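Local coordinates for putative ABC type-2 transporter (Thermotoga maritima MSB8, PDB 3CNI), which probably acts in ABC-type membrane transport, this chain being one calcium-binding domain of the longer membrane protein, at residues E79-L84 against V130-L135. Sequence-based numbering, arbitrary orientation.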
loop_
_atom_site.group_PDB
_atom_site.type_symbol
_atom_site.label_atom_id
_atom_site.label_comp_id
_atom_site.label_asym_id
_atom_site.label_seq_id
_atom_site.Cartn_x
_atom_site.Cartn_y
_atom_site.Cartn_z
ATOM N N GLU A 79 -1.122 -3.095 14.050
ATOM C CA GLU A 79 -2.484 -2.544 14.034
ATOM C C GLU A 79 -2.482 -1.058 13.822
ATOM O O GLU A 79 -1.583 -0.313 14.254
ATOM C CB GLU A 79 -3.251 -2.897 15.296
ATOM C CG GLU A 79 -2.829 -4.211 15.972
ATOM C CD GLU A 79 -3.959 -4.978 16.628
ATOM O OE1 GLU A 79 -5.027 -4.368 16.933
ATOM O OE2 GLU A 79 -3.769 -6.222 16.853
ATOM N N ILE A 80 -3.499 -0.648 13.074
ATOM C CA ILE A 80 -3.821 0.771 12.845
ATOM C C ILE A 80 -5.208 0.991 13.344
ATOM O O ILE A 80 -6.112 0.267 12.959
ATOM C CB ILE A 80 -3.745 1.211 11.334
ATOM C CG1 ILE A 80 -2.502 0.579 10.659
ATOM C CG2 ILE A 80 -3.763 2.728 11.218
ATOM C CD1 ILE A 80 -2.543 0.424 9.122
ATOM N N VAL A 81 -5.352 1.951 14.259
ATOM C CA VAL A 81 -6.662 2.461 14.686
ATOM C C VAL A 81 -6.854 3.818 14.037
ATOM O O VAL A 81 -6.058 4.740 14.229
ATOM C CB VAL A 81 -6.774 2.602 16.232
ATOM C CG1 VAL A 81 -8.207 2.864 16.655
ATOM C CG2 VAL A 81 -6.207 1.342 16.915
ATOM N N TRP A 82 -7.896 3.915 13.237
ATOM C CA TRP A 82 -8.173 5.131 12.501
ATOM C C TRP A 82 -9.243 5.928 13.150
ATOM O O TRP A 82 -10.173 5.377 13.660
ATOM C CB TRP A 82 -8.631 4.820 11.071
ATOM C CG TRP A 82 -7.666 4.053 10.213
ATOM C CD1 TRP A 82 -7.622 2.684 10.032
ATOM C CD2 TRP A 82 -6.688 4.606 9.335
ATOM N NE1 TRP A 82 -6.665 2.378 9.125
ATOM C CE2 TRP A 82 -6.073 3.535 8.676
ATOM C CE3 TRP A 82 -6.291 5.908 9.022
ATOM C CZ2 TRP A 82 -5.055 3.723 7.727
ATOM C CZ3 TRP A 82 -5.271 6.081 8.103
ATOM C CH2 TRP A 82 -4.691 5.000 7.449
ATOM N N TYR A 83 -9.081 7.241 13.127
ATOM C CA TYR A 83 -10.042 8.173 13.731
ATOM C C TYR A 83 -10.582 9.082 12.643
ATOM O O TYR A 83 -10.016 10.163 12.333
ATOM C CB TYR A 83 -9.417 9.009 14.841
ATOM C CG TYR A 83 -9.085 8.167 16.048
ATOM C CD1 TYR A 83 -9.862 8.238 17.203
ATOM C CD2 TYR A 83 -8.023 7.256 16.016
ATOM C CE1 TYR A 83 -9.592 7.450 18.279
ATOM C CE2 TYR A 83 -7.743 6.473 17.110
ATOM C CZ TYR A 83 -8.538 6.571 18.229
ATOM O OH TYR A 83 -8.306 5.799 19.330
ATOM N N LEU A 84 -11.692 8.618 12.080
ATOM C CA LEU A 84 -12.390 9.364 11.065
ATOM C C LEU A 84 -13.458 10.238 11.701
ATOM O O LEU A 84 -14.273 9.791 12.514
ATOM C CB LEU A 84 -13.016 8.439 10.021
ATOM C CG LEU A 84 -12.083 7.424 9.375
ATOM C CD1 LEU A 84 -12.943 6.664 8.302
ATOM C CD2 LEU A 84 -10.812 8.076 8.820
ATOM N N VAL A 130 -3.640 -5.318 10.757
ATOM C CA VAL A 130 -5.005 -5.284 11.314
ATOM C C VAL A 130 -5.469 -3.829 11.476
ATOM O O VAL A 130 -4.767 -3.000 12.065
ATOM C CB VAL A 130 -5.078 -6.002 12.678
ATOM C CG1 VAL A 130 -6.485 -5.947 13.239
ATOM C CG2 VAL A 130 -4.587 -7.470 12.548
ATOM N N GLN A 131 -6.665 -3.522 10.961
ATOM C CA GLN A 131 -7.145 -2.135 10.973
ATOM C C GLN A 131 -8.448 -2.026 11.680
ATOM O O GLN A 131 -9.281 -2.907 11.625
ATOM C CB GLN A 131 -7.263 -1.595 9.557
ATOM C CG GLN A 131 -6.074 -1.838 8.687
ATOM C CD GLN A 131 -6.137 -1.065 7.382
ATOM O OE1 GLN A 131 -6.355 0.122 7.364
ATOM N NE2 GLN A 131 -5.940 -1.748 6.286
ATOM N N HIS A 132 -8.570 -0.951 12.445
ATOM C CA HIS A 132 -9.814 -0.560 13.198
ATOM C C HIS A 132 -10.162 0.841 12.875
ATOM O O HIS A 132 -9.264 1.691 12.746
ATOM C CB HIS A 132 -9.632 -0.666 14.721
ATOM C CG HIS A 132 -8.934 -1.911 15.149
ATOM N ND1 HIS A 132 -9.568 -3.124 15.212
ATOM C CD2 HIS A 132 -7.634 -2.154 15.432
ATOM C CE1 HIS A 132 -8.699 -4.057 15.554
ATOM N NE2 HIS A 132 -7.521 -3.492 15.704
ATOM N N THR A 133 -11.465 1.088 12.752
ATOM C CA THR A 133 -11.979 2.391 12.350
ATOM C C THR A 133 -13.052 2.982 13.232
ATOM O O THR A 133 -14.152 2.427 13.422
ATOM C CB THR A 133 -12.546 2.327 10.930
ATOM O OG1 THR A 133 -11.537 1.805 10.064
ATOM C CG2 THR A 133 -12.966 3.714 10.432
ATOM N N TYR A 134 -12.694 4.154 13.738
ATOM C CA TYR A 134 -13.632 5.104 14.327
ATOM C C TYR A 134 -14.193 6.009 13.259
ATOM O O TYR A 134 -13.481 6.748 12.573
ATOM C CB TYR A 134 -12.978 5.988 15.394
ATOM C CG TYR A 134 -12.753 5.330 16.721
ATOM C CD1 TYR A 134 -13.767 5.216 17.652
ATOM C CD2 TYR A 134 -11.520 4.844 17.048
ATOM C CE1 TYR A 134 -13.543 4.624 18.883
ATOM C CE2 TYR A 134 -11.281 4.252 18.258
ATOM C CZ TYR A 134 -12.278 4.140 19.168
ATOM O OH TYR A 134 -11.982 3.538 20.368
ATOM N N LEU A 135 -15.500 5.944 13.157
ATOM C CA LEU A 135 -16.266 6.898 12.368
ATOM C C LEU A 135 -17.278 7.548 13.297
ATOM O O LEU A 135 -18.140 6.886 13.900
ATOM C CB LEU A 135 -16.970 6.188 11.212
ATOM C CG LEU A 135 -17.973 6.998 10.387
ATOM C CD1 LEU A 135 -17.387 8.319 9.955
ATOM C CD2 LEU A 135 -18.395 6.170 9.176
#
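The carbonyl oxygen of H132 takes one hydrogen bond and one CA-H...O contact. W82 N donates to H132 O at 2.7 Å, with an N-H...O angle of 167°; V81 CA approaches the same oxygen at 3.3 Å, and W82 CD1, at the edge of the indole, lies just as near. Four further backbone hydrogen bonds, alternating in direction, join 79-84 to 130-135 as parallel strands. On the face carrying W82, the indole swings beside its own backbone N (chi1 -60°), and W82 NE1 donates to a lone pair of Q131 OE1 at 2.9 Å. An alanine in place of W82 removes the NE1 donor and the indole, and would probably loosen the Q131 amide and the packing against I80 CG2, which lies over one indole face. L84 CD1 meets T133 CG2 at 3.6 Å. On the opposite face, H132 NE2 donates within its ring plane to E79 OE1, 2.9 Å away, meeting the oxygen from above the carboxylate plane. Y83 and Y134 make an offset stack, planes 23° apart, with Y134 CD2 over one face of the Y83 ring, toward its rim, while V81 CG1 abuts the Y134 edge at CE2, 3.7 Å away. R77 forms a salt bridge with the E79 carboxylate, and T133 OG1 hydrogen-bonds to H143 O. Helix 44-54 covers the tyrosine face, E48 hydrogen-bonding to Y83 OH and K52 making a cation-pi contact with Y134. P145 of helix 145-152 packs against W82, T133 and L84, near the S99-E146 calcium site, and the paired strands lie in the mixed sheet between strands 58-62 and 138-140.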